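Long-range contact in BauA (Acinetobacter baumannii, PDB 6HCP), which probably takes up iron across the outer membrane as a TonB-dependent receptor for ferric preacinetobactin: residues L302-K316 against L339-K353. Residues are numbered along the deposited sequence; the frame is centred on the assembly and turned at random.
With C8E ((hydroxyethyloxy)tri(ethyloxy)octane), chain B; C8E ((hydroxyethyloxy)tri(ethyloxy)octane), chain C; EDO (1,2-ethanediol), chain J; EDO (1,2-ethanediol), chain L.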
# COMPACT_ATOMS: atom_id res chain seq x y z
N LEU A 302 -19.35 57.72 -3.11
CA LEU A 302 -18.60 57.85 -1.88
C LEU A 302 -19.15 56.88 -0.84
O LEU A 302 -20.36 56.87 -0.53
CB LEU A 302 -18.72 59.29 -1.35
CG LEU A 302 -17.96 59.54 -0.05
CD1 LEU A 302 -16.45 59.46 -0.28
CD2 LEU A 302 -18.34 60.89 0.55
N MET A 303 -18.22 56.16 -0.21
CA MET A 303 -18.56 55.26 0.89
C MET A 303 -17.47 55.32 1.95
O MET A 303 -16.32 55.60 1.64
CB MET A 303 -18.74 53.82 0.37
CG MET A 303 -17.44 53.11 0.08
SD MET A 303 -17.17 51.71 1.21
CE MET A 303 -18.59 50.72 0.78
N ALA A 304 -17.86 55.11 3.20
CA ALA A 304 -16.92 54.97 4.30
C ALA A 304 -16.95 53.51 4.78
O ALA A 304 -17.99 52.85 4.71
CB ALA A 304 -17.25 55.91 5.43
N TYR A 305 -15.85 53.10 5.42
CA TYR A 305 -15.79 51.81 6.06
C TYR A 305 -14.88 51.90 7.28
O TYR A 305 -14.00 52.76 7.36
CB TYR A 305 -15.32 50.73 5.08
CG TYR A 305 -13.83 50.78 4.78
CD1 TYR A 305 -12.93 50.10 5.57
CD2 TYR A 305 -13.34 51.49 3.70
CE1 TYR A 305 -11.57 50.16 5.32
CE2 TYR A 305 -11.98 51.54 3.42
CZ TYR A 305 -11.09 50.86 4.23
OH TYR A 305 -9.75 50.90 3.98
N ALA A 306 -15.14 51.03 8.25
CA ALA A 306 -14.28 50.87 9.39
C ALA A 306 -14.27 49.40 9.80
O ALA A 306 -15.32 48.74 9.79
CB ALA A 306 -14.74 51.75 10.52
N ALA A 307 -13.09 48.94 10.21
CA ALA A 307 -12.89 47.57 10.74
C ALA A 307 -12.04 47.67 12.00
O ALA A 307 -11.10 48.45 12.06
CB ALA A 307 -12.24 46.71 9.69
N TYR A 308 -12.45 46.94 13.04
CA TYR A 308 -11.74 46.82 14.26
C TYR A 308 -11.75 45.35 14.68
O TYR A 308 -12.78 44.68 14.59
CB TYR A 308 -12.39 47.65 15.38
CG TYR A 308 -11.71 47.48 16.72
CD1 TYR A 308 -10.50 48.11 16.98
CD2 TYR A 308 -12.19 46.59 17.67
CE1 TYR A 308 -9.83 47.93 18.18
CE2 TYR A 308 -11.53 46.39 18.87
CZ TYR A 308 -10.35 47.07 19.13
OH TYR A 308 -9.65 46.86 20.28
N GLY A 309 -10.65 44.91 15.28
CA GLY A 309 -10.56 43.56 15.79
C GLY A 309 -9.53 43.42 16.88
O GLY A 309 -8.65 44.28 17.06
N GLN A 310 -9.57 42.25 17.52
CA GLN A 310 -8.62 41.89 18.53
C GLN A 310 -8.49 40.36 18.55
O GLN A 310 -9.43 39.61 18.23
CB GLN A 310 -9.06 42.41 19.90
CG GLN A 310 -10.49 42.03 20.23
CD GLN A 310 -10.97 42.68 21.50
OE1 GLN A 310 -11.58 42.04 22.35
NE2 GLN A 310 -10.64 43.96 21.66
N SER A 311 -7.36 39.89 19.07
CA SER A 311 -7.16 38.49 19.24
C SER A 311 -6.16 38.27 20.35
O SER A 311 -5.39 39.17 20.71
CB SER A 311 -6.72 37.83 17.93
OG SER A 311 -5.40 38.22 17.58
N THR A 312 -6.18 37.05 20.90
CA THR A 312 -5.20 36.62 21.86
C THR A 312 -4.68 35.25 21.42
O THR A 312 -5.43 34.42 20.95
CB THR A 312 -5.80 36.54 23.27
OG1 THR A 312 -6.83 35.56 23.19
CG2 THR A 312 -6.35 37.85 23.78
N THR A 313 -3.40 35.04 21.69
CA THR A 313 -2.70 33.80 21.46
C THR A 313 -2.03 33.38 22.76
O THR A 313 -1.35 34.18 23.39
CB THR A 313 -1.65 33.95 20.37
OG1 THR A 313 -2.32 34.29 19.16
CG2 THR A 313 -0.79 32.71 20.22
N GLU A 314 -2.17 32.11 23.13
CA GLU A 314 -1.40 31.51 24.20
C GLU A 314 -0.70 30.27 23.64
O GLU A 314 -1.38 29.34 23.22
CB GLU A 314 -2.31 31.13 25.37
CG GLU A 314 -3.04 32.31 26.00
CD GLU A 314 -4.02 31.92 27.10
OE1 GLU A 314 -4.10 30.73 27.42
OE2 GLU A 314 -4.61 32.83 27.69
N TYR A 315 0.63 30.34 23.59
CA TYR A 315 1.48 29.31 23.03
C TYR A 315 2.28 28.66 24.14
O TYR A 315 2.91 29.35 24.93
CB TYR A 315 2.44 29.90 22.00
CG TYR A 315 3.40 28.92 21.38
CD1 TYR A 315 3.05 28.15 20.27
CD2 TYR A 315 4.70 28.82 21.83
CE1 TYR A 315 3.96 27.29 19.68
CE2 TYR A 315 5.62 27.96 21.24
CZ TYR A 315 5.24 27.17 20.18
OH TYR A 315 6.16 26.35 19.59
N LYS A 316 2.38 27.33 24.08
CA LYS A 316 3.20 26.56 25.00
C LYS A 316 3.89 25.41 24.26
O LYS A 316 3.27 24.73 23.46
CB LYS A 316 2.33 25.99 26.12
CG LYS A 316 1.68 27.02 27.04
CD LYS A 316 0.77 26.35 28.07
CE LYS A 316 0.32 27.28 29.17
NZ LYS A 316 -0.41 28.42 28.60
N LEU A 339 9.19 26.80 26.10
CA LEU A 339 8.84 28.16 25.70
C LEU A 339 7.34 28.35 25.88
O LEU A 339 6.54 27.46 25.60
CB LEU A 339 9.24 28.37 24.23
CG LEU A 339 8.81 29.71 23.61
CD1 LEU A 339 9.44 30.88 24.34
CD2 LEU A 339 9.18 29.75 22.14
N ALA A 340 6.95 29.52 26.39
CA ALA A 340 5.56 29.91 26.37
C ALA A 340 5.52 31.41 26.09
O ALA A 340 6.46 32.13 26.46
CB ALA A 340 4.84 29.58 27.66
N PHE A 341 4.49 31.83 25.35
CA PHE A 341 4.25 33.25 25.22
C PHE A 341 2.75 33.49 25.12
O PHE A 341 1.96 32.64 24.68
CB PHE A 341 5.08 33.85 24.08
CG PHE A 341 4.73 33.37 22.69
CD1 PHE A 341 3.65 33.89 22.00
CD2 PHE A 341 5.49 32.39 22.09
CE1 PHE A 341 3.32 33.43 20.73
CE2 PHE A 341 5.19 31.94 20.81
CZ PHE A 341 4.11 32.46 20.14
N ASP A 342 2.34 34.66 25.62
CA ASP A 342 0.98 35.14 25.55
C ASP A 342 1.02 36.49 24.82
O ASP A 342 1.85 37.33 25.17
CB ASP A 342 0.37 35.36 26.94
CG ASP A 342 0.32 34.11 27.81
OD1 ASP A 342 0.15 33.01 27.25
OD2 ASP A 342 0.62 34.22 29.02
N VAL A 343 0.14 36.68 23.85
CA VAL A 343 0.13 37.94 23.11
C VAL A 343 -1.32 38.41 22.92
O VAL A 343 -2.24 37.63 22.62
CB VAL A 343 0.95 37.84 21.81
CG1 VAL A 343 0.74 36.54 21.08
CG2 VAL A 343 0.76 39.03 20.87
N ASP A 344 -1.52 39.70 23.22
CA ASP A 344 -2.79 40.39 23.04
C ASP A 344 -2.64 41.40 21.90
O ASP A 344 -1.75 42.26 21.94
CB ASP A 344 -3.20 41.13 24.32
CG ASP A 344 -3.62 40.21 25.46
OD1 ASP A 344 -4.12 39.11 25.17
OD2 ASP A 344 -3.45 40.60 26.62
N LYS A 345 -3.52 41.29 20.90
CA LYS A 345 -3.43 42.04 19.67
C LYS A 345 -4.69 42.90 19.51
O LYS A 345 -5.79 42.44 19.80
CB LYS A 345 -3.31 41.08 18.48
CG LYS A 345 -2.01 40.30 18.38
CD LYS A 345 -2.09 39.01 17.55
CE LYS A 345 -2.32 37.81 18.45
NZ LYS A 345 -3.10 36.74 17.80
N LYS A 346 -4.52 44.07 18.89
CA LYS A 346 -5.63 44.90 18.43
C LYS A 346 -5.28 45.50 17.07
O LYS A 346 -4.12 45.83 16.83
CB LYS A 346 -5.88 46.04 19.42
CG LYS A 346 -6.32 45.61 20.82
CD LYS A 346 -6.52 46.80 21.77
CE LYS A 346 -6.33 46.44 23.23
NZ LYS A 346 -7.12 45.25 23.61
N SER A 347 -6.28 45.68 16.22
CA SER A 347 -6.01 46.14 14.89
C SER A 347 -7.23 46.89 14.34
O SER A 347 -8.38 46.64 14.70
CB SER A 347 -5.59 45.01 13.97
OG SER A 347 -6.58 44.02 13.96
N ALA A 348 -6.96 47.79 13.41
CA ALA A 348 -8.01 48.62 12.84
C ALA A 348 -7.61 49.05 11.44
O ALA A 348 -6.42 49.23 11.15
CB ALA A 348 -8.28 49.81 13.75
N ASP A 349 -8.63 49.31 10.62
CA ASP A 349 -8.47 49.77 9.26
C ASP A 349 -9.76 50.50 8.90
O ASP A 349 -10.85 49.90 8.98
CB ASP A 349 -8.23 48.58 8.33
CG ASP A 349 -8.11 48.92 6.85
OD1 ASP A 349 -8.26 50.11 6.49
OD2 ASP A 349 -7.86 47.98 6.06
N ALA A 350 -9.65 51.81 8.63
CA ALA A 350 -10.81 52.65 8.30
C ALA A 350 -10.45 53.56 7.13
O ALA A 350 -9.30 53.98 6.97
CB ALA A 350 -11.23 53.45 9.50
N GLY A 351 -11.44 53.88 6.29
CA GLY A 351 -11.19 54.74 5.17
C GLY A 351 -12.44 55.11 4.40
O GLY A 351 -13.56 54.90 4.85
N PHE A 352 -12.18 55.64 3.21
CA PHE A 352 -13.18 56.05 2.28
C PHE A 352 -12.82 55.46 0.93
O PHE A 352 -11.64 55.36 0.59
CB PHE A 352 -13.23 57.58 2.17
CG PHE A 352 -13.70 58.27 3.42
CD1 PHE A 352 -15.05 58.48 3.66
CD2 PHE A 352 -12.79 58.69 4.38
CE1 PHE A 352 -15.48 59.09 4.83
CE2 PHE A 352 -13.23 59.29 5.55
CZ PHE A 352 -14.57 59.46 5.79
N LYS A 353 -13.85 55.22 0.12
CA LYS A 353 -13.69 54.87 -1.27
C LYS A 353 -14.65 55.74 -2.07
O LYS A 353 -15.76 55.99 -1.62
CB LYS A 353 -14.04 53.39 -1.52
CG LYS A 353 -13.21 52.38 -0.74
CD LYS A 353 -13.58 50.93 -1.01
CE LYS A 353 -12.68 49.97 -0.24
NZ LYS A 353 -12.90 48.56 -0.64
C1 C8E B . -3.66 59.55 3.13
C2 C8E B . -5.04 59.91 3.62
C3 C8E B . -5.50 59.07 4.80
C4 C8E B . -7.02 58.94 4.86
C5 C8E B . -7.51 58.47 6.23
C6 C8E B . -8.97 58.05 6.24
C7 C8E B . -9.40 57.73 7.66
C8 C8E B . -10.81 58.21 7.97
O9 C8E B . -11.55 57.29 8.77
C10 C8E B . -12.90 57.15 8.29
C11 C8E B . -13.81 56.68 9.39
O12 C8E B . -14.90 56.02 8.77
C1 C8E C . -22.55 63.27 1.27
C2 C8E C . -21.24 63.95 1.65
C3 C8E C . -20.79 63.65 3.08
C4 C8E C . -19.31 64.01 3.33
C5 C8E C . -18.63 63.08 4.34
C6 C8E C . -17.11 63.30 4.48
C7 C8E C . -16.32 62.83 3.25
C8 C8E C . -14.81 62.73 3.48
O9 C8E C . -14.08 62.34 2.29
C10 C8E C . -12.67 62.19 2.58
C11 C8E C . -11.87 61.71 1.38
O12 C8E C . -10.46 61.66 1.67
C13 C8E C . -9.65 62.16 0.59
C14 C8E C . -8.26 61.54 0.62
O15 C8E C . -7.30 62.39 -0.02
C16 C8E C . -6.05 62.48 0.68
C17 C8E C . -5.19 63.65 0.18
O18 C8E C . -3.90 63.74 0.81
C19 C8E C . -3.92 64.24 2.16
C20 C8E C . -2.53 64.65 2.64
O21 C8E C . -2.36 64.38 4.05
C1 EDO J . 8.75 29.58 18.46
O1 EDO J . 9.90 30.43 18.39
C2 EDO J . 9.22 28.16 18.22
O2 EDO J . 8.89 27.30 19.32
C1 EDO L . -0.20 38.94 28.24
O1 EDO L . -1.59 39.18 27.99
C2 EDO L . 0.59 39.76 27.23
O2 EDO L . 0.10 41.11 27.18
O HOH W 1 1.22 30.51 27.03
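Residues 302-316 and 339-353 pair as antiparallel neighbours in the wall of the barrel, joined by backbone hydrogen bonds from Met303-Lys353 to Tyr315-Phe341. On the face that carries Tyr305, Ser311 and Tyr315, Gly351 sits beneath the ring of Tyr305: its CA lies 4.2 Å from the ring centroid, over the face. With CG between backbone N and carbonyl carbon (chi1 75°), the ring leans across the neighbouring strand, and its OH gives a hydrogen bond to Asp349 OD1 (3.0 Å) on the syn side, 33° out of the carboxylate plane. Asn368 ND2, on the next strand, hydrogen-bonds the same oxygen. Further along, the bent chain of buried Lys345 brings NZ to Ser311 OG (2.7 Å) and Thr313 OG1 (2.9 Å), two hydroxyls two residues apart on the opposing strand; Thr313 OG1 is also hydrogen-bonded to Asp287 OD1. In the TonB-dependent receptor fold the face bearing these residues looks into the lumen, towards the plug: Ser311 OG hydrogen-bonds to Gly123 O, and Ser347 OG to Phe122 O. Near Lys316, CB of Tyr315 stands over the Phe341 ring, 3.6 Å from its centroid, while the two rings, 22° from parallel, are slid apart and barely overlap; from the plug, Phe127 meets the Phe341 ring and Tyr128 packs edge-to-face with Tyr315. On the outward face, Phe352 CE1 packs on Ala304 CB (3.7 Å), and two detergent molecules lie against the same ring, consistent with a membrane-facing surface.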